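Local coordinates for glycinin A3B4 subunit (Glycine max, PDB 2D5F), which probably serves as a seed storage protein, an 11S globulin of the cupin superfamily that assembles into hexamers and stocks nitrogen and carbon for the seedling, at residues 14-20 / 33-39; 44-50 / 143-149; 163-169 / 201-205. All coordinates share one frame; numbering follows the deposited sequence.

Contact 1 of 3, residues 14-20 / 33-39; sequences LNALEPD and WNSQHPE
Trp-33 meets Leu-17 and Pro-19 and the backbone of Glu-18, and most of its ring takes part. Its CB lies near Asp-20 OD1, an oxygen whose position is doubtful. CG comes after CB, near Glu-18 O. CD1 lies 3.4 Å from Glu-18 O and also meets Leu-17 CB. NE1 donates a hydrogen bond to Leu-17 O at 3.0 Å. The N-H...O angle is 174°, and the oxygen lies at the ring edge, almost in the ring plane. Seen from the carbonyl, however, the indole comes from above its plane and not along a lone pair. Over one face of the indole pass the carbonyl carbon of Glu-18 and the N of Pro-19. At the far end, Pro-19 CG sits over the six-membered ring, 3.6 Å from its centroid, as a CH-pi contact. The proline ring runs alongside the indole.

Leu-17 continues the contact toward the helix that starts at Pro-38. Its CD2 lies over a face of the His-37 ring, and CD1 comes near His-37 CG. His-37 is the N-cap of this helix. Glu-39 bends at chi2 (91°), which brings its carboxylate back to the loop. There OE2 accepts from Asn-15 N at 3.0 Å with its anti lone pair. Leu-14 CD2 packs on CG of the same glutamate, 3.8 Å away. Asn-34 OD1 accepts from Gln-36 N and so closes an Asx turn.

Outside the two segments, Trp-33 also touches Leu-421, and Glu-39 touches Val-423. Both belong to strand 421-424 of the second cupin domain. The pairing is plain structural packing of an N-terminal connection against the turn that leads into helix 38-43, beside the joint of the two cupin domains in an 11S globulin subunit.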
loop_
_atom_site.group_PDB
_atom_site.type_symbol
_atom_site.label_atom_id
_atom_site.label_comp_id
_atom_site.label_asym_id
_atom_site.label_seq_id
_atom_site.Cartn_x
_atom_site.Cartn_y
_atom_site.Cartn_z
ATOM N N LEU B 14 -0.525 -27.175 -29.100
ATOM C CA LEU B 14 0.270 -27.183 -27.881
ATOM C C LEU B 14 0.752 -28.609 -27.698
ATOM O O LEU B 14 -0.038 -29.541 -27.771
ATOM C CB LEU B 14 -0.574 -26.786 -26.666
ATOM C CG LEU B 14 -1.176 -25.382 -26.608
ATOM C CD1 LEU B 14 -1.947 -25.233 -25.293
ATOM C CD2 LEU B 14 -0.071 -24.339 -26.697
ATOM N N ASN B 15 2.045 -28.786 -27.468
ATOM C CA ASN B 15 2.587 -30.123 -27.266
ATOM C C ASN B 15 2.958 -30.395 -25.813
ATOM O O ASN B 15 3.339 -29.487 -25.072
ATOM C CB ASN B 15 3.829 -30.325 -28.134
ATOM C CG ASN B 15 3.490 -30.681 -29.569
ATOM O OD1 ASN B 15 4.241 -30.365 -30.480
ATOM N ND2 ASN B 15 2.361 -31.358 -29.770
ATOM N N ALA B 16 2.827 -31.655 -25.415
ATOM C CA ALA B 16 3.203 -32.080 -24.077
ATOM C C ALA B 16 4.716 -32.164 -24.217
ATOM O O ALA B 16 5.210 -32.914 -25.056
ATOM C CB ALA B 16 2.618 -33.446 -23.783
ATOM N N LEU B 17 5.445 -31.399 -23.410
ATOM C CA LEU B 17 6.899 -31.352 -23.506
ATOM C C LEU B 17 7.687 -32.066 -22.412
ATOM O O LEU B 17 7.266 -32.120 -21.255
ATOM C CB LEU B 17 7.346 -29.888 -23.543
ATOM C CG LEU B 17 6.639 -28.962 -24.539
ATOM C CD1 LEU B 17 7.006 -27.519 -24.246
ATOM C CD2 LEU B 17 7.029 -29.340 -25.960
ATOM N N GLU B 18 8.851 -32.589 -22.797
ATOM C CA GLU B 18 9.758 -33.280 -21.885
ATOM C C GLU B 18 11.126 -32.629 -22.001
ATOM O O GLU B 18 11.389 -31.910 -22.955
ATOM C CB GLU B 18 9.837 -34.768 -22.232
ATOM C CG GLU B 18 8.609 -35.533 -21.775
ATOM C CD GLU B 18 8.585 -36.965 -22.257
ATOM O OE1 GLU B 18 9.585 -37.690 -22.064
ATOM O OE2 GLU B 18 7.553 -37.366 -22.821
ATOM N N PRO B 19 12.025 -32.875 -21.032
ATOM C CA PRO B 19 13.363 -32.276 -21.068
ATOM C C PRO B 19 14.117 -32.457 -22.381
ATOM O O PRO B 19 14.074 -33.527 -22.985
ATOM C CB PRO B 19 14.067 -32.950 -19.894
ATOM C CG PRO B 19 12.941 -33.187 -18.933
ATOM C CD PRO B 19 11.869 -33.727 -19.843
ATOM N N ASP B 20 14.816 -31.406 -22.803
ATOM C CA ASP B 20 15.596 -31.414 -24.043
ATOM C C ASP B 20 17.106 -31.566 -23.847
ATOM O O ASP B 20 17.788 -32.121 -24.701
ATOM C CB ASP B 20 15.368 -30.125 -24.834
ATOM C CG ASP B 20 13.922 -29.901 -25.174
ATOM O OD1 ASP B 20 13.224 -29.222 -24.389
ATOM O OD2 ASP B 20 13.482 -30.410 -26.223
ATOM N N TRP B 33 14.235 -27.909 -20.100
ATOM C CA TRP B 33 13.357 -27.851 -21.265
ATOM C C TRP B 33 13.909 -26.661 -22.048
ATOM O O TRP B 33 14.252 -25.639 -21.449
ATOM C CB TRP B 33 11.913 -27.563 -20.842
ATOM C CG TRP B 33 11.113 -28.778 -20.388
ATOM C CD1 TRP B 33 10.129 -29.420 -21.094
ATOM C CD2 TRP B 33 11.195 -29.445 -19.119
ATOM N NE1 TRP B 33 9.590 -30.438 -20.342
ATOM C CE2 TRP B 33 10.227 -30.480 -19.127
ATOM C CE3 TRP B 33 11.993 -29.273 -17.974
ATOM C CZ2 TRP B 33 10.029 -31.334 -18.033
ATOM C CZ3 TRP B 33 11.797 -30.126 -16.881
ATOM C CH2 TRP B 33 10.824 -31.145 -16.923
ATOM N N ASN B 34 14.035 -26.793 -23.365
ATOM C CA ASN B 34 14.548 -25.701 -24.191
ATOM C C ASN B 34 13.584 -24.515 -24.060
ATOM O O ASN B 34 12.387 -24.650 -24.322
ATOM C CB ASN B 34 14.622 -26.145 -25.656
ATOM C CG ASN B 34 15.357 -25.150 -26.530
ATOM O OD1 ASN B 34 15.100 -23.948 -26.474
ATOM N ND2 ASN B 34 16.275 -25.650 -27.351
ATOM N N SER B 35 14.098 -23.354 -23.672
ATOM C CA SER B 35 13.237 -22.186 -23.499
ATOM C C SER B 35 12.673 -21.643 -24.817
ATOM O O SER B 35 11.827 -20.753 -24.813
ATOM C CB SER B 35 13.996 -21.072 -22.767
ATOM O OG SER B 35 15.104 -20.635 -23.531
ATOM N N GLN B 36 13.121 -22.193 -25.941
ATOM C CA GLN B 36 12.655 -21.717 -27.233
ATOM C C GLN B 36 11.434 -22.419 -27.820
ATOM O O GLN B 36 11.003 -22.095 -28.922
ATOM C CB GLN B 36 13.819 -21.707 -28.226
ATOM C CG GLN B 36 14.816 -20.592 -27.914
ATOM C CD GLN B 36 16.115 -20.712 -28.682
ATOM O OE1 GLN B 36 16.960 -19.817 -28.636
ATOM N NE2 GLN B 36 16.288 -21.825 -29.388
ATOM N N HIS B 37 10.876 -23.381 -27.094
ATOM C CA HIS B 37 9.659 -24.041 -27.555
ATOM C C HIS B 37 8.620 -22.926 -27.614
ATOM O O HIS B 37 8.515 -22.124 -26.680
ATOM C CB HIS B 37 9.182 -25.097 -26.550
ATOM C CG HIS B 37 9.897 -26.405 -26.661
ATOM N ND1 HIS B 37 10.784 -26.853 -25.706
ATOM C CD2 HIS B 37 9.873 -27.351 -27.628
ATOM C CE1 HIS B 37 11.278 -28.019 -26.083
ATOM N NE2 HIS B 37 10.742 -28.343 -27.245
ATOM N N PRO B 38 7.844 -22.852 -28.704
ATOM C CA PRO B 38 6.841 -21.786 -28.777
ATOM C C PRO B 38 5.883 -21.697 -27.587
ATOM O O PRO B 38 5.470 -20.600 -27.206
ATOM C CB PRO B 38 6.127 -22.053 -30.118
ATOM C CG PRO B 38 6.531 -23.464 -30.494
ATOM C CD PRO B 38 7.933 -23.583 -29.978
ATOM N N GLU B 39 5.541 -22.835 -26.992
ATOM C CA GLU B 39 4.627 -22.839 -25.848
ATOM C C GLU B 39 5.248 -22.095 -24.665
ATOM O O GLU B 39 4.587 -21.277 -24.005
ATOM C CB GLU B 39 4.286 -24.280 -25.433
ATOM C CG GLU B 39 3.672 -25.116 -26.552
ATOM C CD GLU B 39 4.700 -25.883 -27.380
ATOM O OE1 GLU B 39 5.829 -25.389 -27.581
ATOM O OE2 GLU B 39 4.367 -26.991 -27.847
#

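Contact 2 of 3, residues 44-50 / 143-149; sequences GVTVSKR and AISLLDT. With CO3 (carbonate ion), chain E.
Two neighbouring antiparallel strands of the N-terminal cupin beta-barrel meet here, and Arg-50 at one end belongs to a pocket that holds a carbonate ion. The strand segments run at 158° to each other. Thr-46 with Leu-147, Ser-48 with Ser-145 and Arg-50 with Ala-143 are hydrogen-bonded pairs. Val-47 with Leu-146 and Lys-49 with Ile-144 are the non-hydrogen-bonded pairs between them. Ser-145 N to Ser-48 O is a short bond of 2.7 Å.

Val-47 and Ile-144 share one face of the sheet. Val-47 CG1 touches Ile-144 CG2 at 3.7 Å, while Val-47 CG2 meets Leu-146 CD2. Val-45 CG1 adds to this group by packing on Leu-146 CD1. Tyr-393 of the second cupin domain touches Lys-49 and Ile-144 on this face.

The other face carries Thr-46, Ser-48, Arg-50, Ala-143, Ser-145 and Leu-147. Thr-46 CG2 lies 3.6 Å from Leu-147 CD2, and the two side chains run alongside each other. Arg-50 has CG anti to its carbonyl carbon (chi1 -71°) and then runs extended to NE. This lays the guanidinium over Ser-145 CB. Gln-67 OE1 accepts from both Arg-50 NH1 and Ser-145 OG. Arg-50 NE also makes a weak bond to Ser-48 OG at 3.3 Å.

The carbonate, probably from the crystallisation liquor, is hydrogen-bonded to His-58, Tyr-131 and Thr-133 as well as to Arg-50. A leucine in place of Arg-50 would probably cost the carbonate its arginine hydrogen bond and positive charge, and Gln-67 OE1 one of its donors. The ion sits at the guanidinium edge, where Arg-50 NH2 donates to carbonate O2 at 2.6 Å with an N-H...O angle of 150°.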
loop_
_atom_site.group_PDB
_atom_site.type_symbol
_atom_site.label_atom_id
_atom_site.label_comp_id
_atom_site.label_asym_id
_atom_site.label_seq_id
_atom_site.Cartn_x
_atom_site.Cartn_y
_atom_site.Cartn_z
ATOM N N GLY B 44 6.471 -17.275 -21.251
ATOM C CA GLY B 44 7.523 -16.432 -20.708
ATOM C C GLY B 44 8.253 -17.084 -19.549
ATOM O O GLY B 44 8.589 -16.424 -18.559
ATOM N N VAL B 45 8.505 -18.385 -19.674
ATOM C CA VAL B 45 9.189 -19.143 -18.630
ATOM C C VAL B 45 9.866 -20.359 -19.250
ATOM O O VAL B 45 9.733 -20.626 -20.445
ATOM C CB VAL B 45 8.192 -19.717 -17.587
ATOM C CG1 VAL B 45 7.306 -18.620 -17.003
ATOM C CG2 VAL B 45 7.328 -20.803 -18.253
ATOM N N THR B 46 10.608 -21.082 -18.424
ATOM C CA THR B 46 11.217 -22.334 -18.843
ATOM C C THR B 46 11.259 -23.185 -17.585
ATOM O O THR B 46 10.982 -22.688 -16.490
ATOM C CB THR B 46 12.625 -22.178 -19.470
ATOM O OG1 THR B 46 12.951 -23.399 -20.147
ATOM C CG2 THR B 46 13.684 -21.912 -18.427
ATOM N N VAL B 47 11.575 -24.465 -17.730
ATOM C CA VAL B 47 11.590 -25.361 -16.588
ATOM C C VAL B 47 12.870 -26.178 -16.506
ATOM O O VAL B 47 13.474 -26.518 -17.523
ATOM C CB VAL B 47 10.374 -26.325 -16.640
ATOM C CG1 VAL B 47 10.360 -27.229 -15.416
ATOM C CG2 VAL B 47 9.076 -25.519 -16.732
ATOM N N SER B 48 13.266 -26.496 -15.280
ATOM C CA SER B 48 14.471 -27.270 -15.028
ATOM C C SER B 48 14.197 -28.336 -13.967
ATOM O O SER B 48 13.670 -28.035 -12.899
ATOM C CB SER B 48 15.577 -26.330 -14.554
ATOM O OG SER B 48 16.698 -27.047 -14.082
ATOM N N LYS B 49 14.546 -29.582 -14.273
ATOM C CA LYS B 49 14.356 -30.693 -13.342
ATOM C C LYS B 49 15.716 -31.035 -12.742
ATOM O O LYS B 49 16.653 -31.349 -13.466
ATOM C CB LYS B 49 13.794 -31.904 -14.078
ATOM C CG LYS B 49 13.530 -33.105 -13.195
ATOM C CD LYS B 49 12.920 -34.232 -14.016
ATOM C CE LYS B 49 12.698 -35.476 -13.177
ATOM N NZ LYS B 49 12.214 -36.617 -14.012
ATOM N N ARG B 50 15.822 -30.970 -11.420
ATOM C CA ARG B 50 17.093 -31.249 -10.762
ATOM C C ARG B 50 17.050 -32.481 -9.884
ATOM O O ARG B 50 16.078 -32.716 -9.162
ATOM C CB ARG B 50 17.532 -30.041 -9.932
ATOM C CG ARG B 50 17.972 -28.858 -10.778
ATOM C CD ARG B 50 17.885 -27.541 -10.016
ATOM N NE ARG B 50 17.656 -26.434 -10.939
ATOM C CZ ARG B 50 17.129 -25.264 -10.600
ATOM N NH1 ARG B 50 16.962 -24.326 -11.521
ATOM N NH2 ARG B 50 16.768 -25.032 -9.347
ATOM N N ALA B 143 13.514 -32.415 -7.939
ATOM C CA ALA B 143 12.756 -31.173 -7.871
ATOM C C ALA B 143 12.530 -30.580 -9.256
ATOM O O ALA B 143 13.379 -30.699 -10.144
ATOM C CB ALA B 143 13.486 -30.173 -6.985
ATOM N N ILE B 144 11.373 -29.949 -9.438
ATOM C CA ILE B 144 11.039 -29.320 -10.712
ATOM C C ILE B 144 10.931 -27.817 -10.494
ATOM O O ILE B 144 10.086 -27.345 -9.732
ATOM C CB ILE B 144 9.703 -29.857 -11.294
ATOM C CG1 ILE B 144 9.919 -31.236 -11.937
ATOM C CG2 ILE B 144 9.176 -28.906 -12.359
ATOM C CD1 ILE B 144 10.286 -32.328 -10.966
ATOM N N SER B 145 11.785 -27.071 -11.181
ATOM C CA SER B 145 11.811 -25.631 -11.029
ATOM C C SER B 145 11.222 -24.828 -12.178
ATOM O O SER B 145 11.569 -25.027 -13.338
ATOM C CB SER B 145 13.249 -25.165 -10.788
ATOM O OG SER B 145 13.301 -23.753 -10.711
ATOM N N LEU B 146 10.317 -23.917 -11.836
ATOM C CA LEU B 146 9.722 -23.030 -12.817
ATOM C C LEU B 146 10.625 -21.796 -12.802
ATOM O O LEU B 146 10.715 -21.101 -11.783
ATOM C CB LEU B 146 8.293 -22.645 -12.401
ATOM C CG LEU B 146 7.427 -21.842 -13.391
ATOM C CD1 LEU B 146 7.973 -20.416 -13.581
ATOM C CD2 LEU B 146 7.375 -22.579 -14.723
ATOM N N LEU B 147 11.324 -21.559 -13.911
ATOM C CA LEU B 147 12.214 -20.407 -14.041
ATOM C C LEU B 147 11.411 -19.271 -14.680
ATOM O O LEU B 147 11.205 -19.245 -15.891
ATOM C CB LEU B 147 13.431 -20.751 -14.916
ATOM C CG LEU B 147 14.591 -21.585 -14.334
ATOM C CD1 LEU B 147 14.096 -22.907 -13.811
ATOM C CD2 LEU B 147 15.640 -21.820 -15.417
ATOM N N ASP B 148 10.951 -18.339 -13.855
ATOM C CA ASP B 148 10.148 -17.219 -14.328
ATOM C C ASP B 148 10.998 -16.145 -15.019
ATOM O O ASP B 148 11.120 -15.026 -14.525
ATOM C CB ASP B 148 9.374 -16.632 -13.140
ATOM C CG ASP B 148 8.336 -15.601 -13.556
ATOM O OD1 ASP B 148 7.855 -15.650 -14.711
ATOM O OD2 ASP B 148 7.991 -14.746 -12.716
ATOM N N THR B 149 11.565 -16.498 -16.171
ATOM C CA THR B 149 12.420 -15.599 -16.946
ATOM C C THR B 149 11.761 -14.288 -17.385
ATOM O O THR B 149 12.433 -13.267 -17.493
ATOM C CB THR B 149 12.952 -16.288 -18.226
ATOM O OG1 THR B 149 11.859 -16.895 -18.927
ATOM C CG2 THR B 149 13.989 -17.352 -17.885
HETATM C C CO3 E . 17.829 -27.349 -6.536
HETATM O O1 CO3 E . 18.962 -27.562 -5.997
HETATM O O2 CO3 E . 17.678 -26.322 -7.284
HETATM O O3 CO3 E . 16.855 -28.166 -6.320
#

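Contact 3 of 3, residues 163-169 / 201-205; sequences FYLAGNP and GGSVL
This is a buried, water-lined contact between two chain lengths that pass beside each other after the main strands of the N-terminal cupin barrel. Segment 163-169 begins as a short strand, and 201-205 leads toward helix 210-216. One direct backbone hydrogen bond joins them. Val-204 N donates to Tyr-164 O at 2.8 Å, nearly along the C=O axis.

Val-204 fits around that carbonyl. With CG1 anti to its own carbonyl carbon (chi1 -63°), its two methyls part. CG1 meets the edge of the Phe-163 ring, 3.9 Å from CD2 and near the ring plane. CG2 goes to Leu-165 CD2, also 3.9 Å away.

Ordered waters add to the pairing. Water 2 receives a bond from Ser-203 N and donates to Gly-167 O, at 2.6 Å. Water 1 accepts from Tyr-164 N and lies 2.7 Å from Gly-202 O. Ser-203 CB also packs on Gly-167 O. At the far end, Gly-201 CA comes to 3.1 Å from Pro-169 O, a CA-H...O contact where a side chain would clash.

A second subunit closes over the site. Its Tyr-471 OH is hydrogen-bonded to Leu-165 O, and its Val-429 and Ile-455 pack on Val-204 and Leu-205. The arrangement is a loop pairing at the rim of a cupin barrel, part of the subunit interface of an 11S globulin.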
loop_
_atom_site.group_PDB
_atom_site.type_symbol
_atom_site.label_atom_id
_atom_site.label_comp_id
_atom_site.label_asym_id
_atom_site.label_seq_id
_atom_site.Cartn_x
_atom_site.Cartn_y
_atom_site.Cartn_z
ATOM N N PHE B 163 24.193 -17.921 -12.407
ATOM C CA PHE B 163 25.492 -17.416 -11.984
ATOM C C PHE B 163 26.010 -18.290 -10.845
ATOM O O PHE B 163 25.500 -18.220 -9.727
ATOM C CB PHE B 163 25.383 -15.960 -11.504
ATOM C CG PHE B 163 25.022 -14.978 -12.590
ATOM C CD1 PHE B 163 23.735 -14.950 -13.128
ATOM C CD2 PHE B 163 25.974 -14.090 -13.083
ATOM C CE1 PHE B 163 23.404 -14.050 -14.145
ATOM C CE2 PHE B 163 25.654 -13.185 -14.099
ATOM C CZ PHE B 163 24.368 -13.163 -14.632
ATOM N N TYR B 164 27.010 -19.125 -11.119
ATOM C CA TYR B 164 27.549 -19.977 -10.065
ATOM C C TYR B 164 28.637 -19.262 -9.286
ATOM O O TYR B 164 29.495 -18.593 -9.865
ATOM C CB TYR B 164 28.097 -21.299 -10.630
ATOM C CG TYR B 164 27.034 -22.358 -10.807
ATOM C CD1 TYR B 164 26.409 -22.554 -12.040
ATOM C CD2 TYR B 164 26.602 -23.122 -9.719
ATOM C CE1 TYR B 164 25.372 -23.484 -12.183
ATOM C CE2 TYR B 164 25.573 -24.044 -9.849
ATOM C CZ TYR B 164 24.961 -24.220 -11.079
ATOM O OH TYR B 164 23.926 -25.118 -11.190
ATOM N N LEU B 165 28.580 -19.388 -7.966
ATOM C CA LEU B 165 29.573 -18.776 -7.100
ATOM C C LEU B 165 30.741 -19.737 -6.882
ATOM O O LEU B 165 31.809 -19.338 -6.421
ATOM C CB LEU B 165 28.938 -18.414 -5.754
ATOM C CG LEU B 165 28.043 -17.173 -5.754
ATOM C CD1 LEU B 165 27.132 -17.185 -4.551
ATOM C CD2 LEU B 165 28.914 -15.933 -5.763
ATOM N N ALA B 166 30.530 -21.007 -7.212
ATOM C CA ALA B 166 31.570 -22.018 -7.036
ATOM C C ALA B 166 31.491 -23.122 -8.078
ATOM O O ALA B 166 30.487 -23.268 -8.774
ATOM C CB ALA B 166 31.475 -22.631 -5.638
ATOM N N GLY B 167 32.565 -23.897 -8.170
ATOM C CA GLY B 167 32.621 -25.001 -9.106
ATOM C C GLY B 167 32.923 -24.620 -10.541
ATOM O O GLY B 167 33.175 -23.458 -10.863
ATOM N N ASN B 168 32.917 -25.631 -11.400
ATOM C CA ASN B 168 33.146 -25.458 -12.825
ATOM C C ASN B 168 31.959 -26.144 -13.487
ATOM O O ASN B 168 32.022 -27.320 -13.855
ATOM C CB ASN B 168 34.444 -26.132 -13.248
ATOM C CG ASN B 168 34.624 -26.127 -14.743
ATOM O OD1 ASN B 168 34.363 -25.120 -15.402
ATOM N ND2 ASN B 168 35.073 -27.251 -15.293
ATOM N N PRO B 169 30.851 -25.404 -13.649
ATOM C CA PRO B 169 29.631 -25.939 -14.254
ATOM C C PRO B 169 29.622 -26.047 -15.762
ATOM O O PRO B 169 30.429 -25.434 -16.449
ATOM C CB PRO B 169 28.571 -24.959 -13.773
ATOM C CG PRO B 169 29.315 -23.639 -13.880
ATOM C CD PRO B 169 30.670 -23.990 -13.257
ATOM N N GLY B 201 31.110 -23.531 -19.385
ATOM C CA GLY B 201 30.728 -22.856 -18.158
ATOM C C GLY B 201 31.884 -22.510 -17.238
ATOM O O GLY B 201 32.978 -23.057 -17.356
ATOM N N GLY B 202 31.626 -21.584 -16.321
ATOM C CA GLY B 202 32.625 -21.158 -15.356
ATOM C C GLY B 202 31.918 -20.408 -14.239
ATOM O O GLY B 202 30.850 -19.840 -14.463
ATOM N N SER B 203 32.492 -20.411 -13.039
ATOM C CA SER B 203 31.893 -19.699 -11.914
ATOM C C SER B 203 32.195 -18.215 -12.090
ATOM O O SER B 203 33.040 -17.847 -12.901
ATOM C CB SER B 203 32.484 -20.193 -10.596
ATOM O OG SER B 203 33.849 -19.838 -10.503
ATOM N N VAL B 204 31.510 -17.358 -11.345
ATOM C CA VAL B 204 31.762 -15.932 -11.472
ATOM C C VAL B 204 33.129 -15.594 -10.897
ATOM O O VAL B 204 33.783 -14.640 -11.329
ATOM C CB VAL B 204 30.670 -15.102 -10.770
ATOM C CG1 VAL B 204 29.332 -15.349 -11.456
ATOM C CG2 VAL B 204 30.591 -15.460 -9.298
ATOM N N LEU B 205 33.573 -16.401 -9.939
ATOM C CA LEU B 205 34.867 -16.184 -9.307
ATOM C C LEU B 205 36.024 -16.545 -10.241
ATOM O O LEU B 205 37.100 -15.956 -10.155
ATOM C CB LEU B 205 34.948 -16.987 -8.004
ATOM C CG LEU B 205 34.907 -16.183 -6.697
ATOM C CD1 LEU B 205 33.984 -14.998 -6.834
ATOM C CD2 LEU B 205 34.467 -17.081 -5.554
HETATM O O HOH W 1 28.390 -19.042 -13.569
HETATM O O HOH W 2 34.690 -22.244 -12.545
HETATM O O HOH W 3 32.721 -25.504 -17.411
#

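Overall arrangement
All three contacts sit in the N-terminal half of the subunit and follow one another along the chain. Contacts 1 and 2 are neighbours, with centres about 11 Å apart. Trp-33 N lies 3.0 Å from Val-47 O, a probable hydrogen bond, and helix 38-43 leads straight into strand 46-52. Contact 2 lies closest to the centre of the folded chain, about 6 Å from it between centres, and reaches the carbonate pocket through Arg-50 and Ala-143. Contact 3 is peripheral. Its centre is about 20 Å from that of contact 2 and about 26 Å from that of contact 1, and it touches neither. It still reaches the pocket indirectly, since Tyr-164 OH is hydrogen-bonded to His-58, a carbonate ligand. Among the three, only contact 3 meets another subunit.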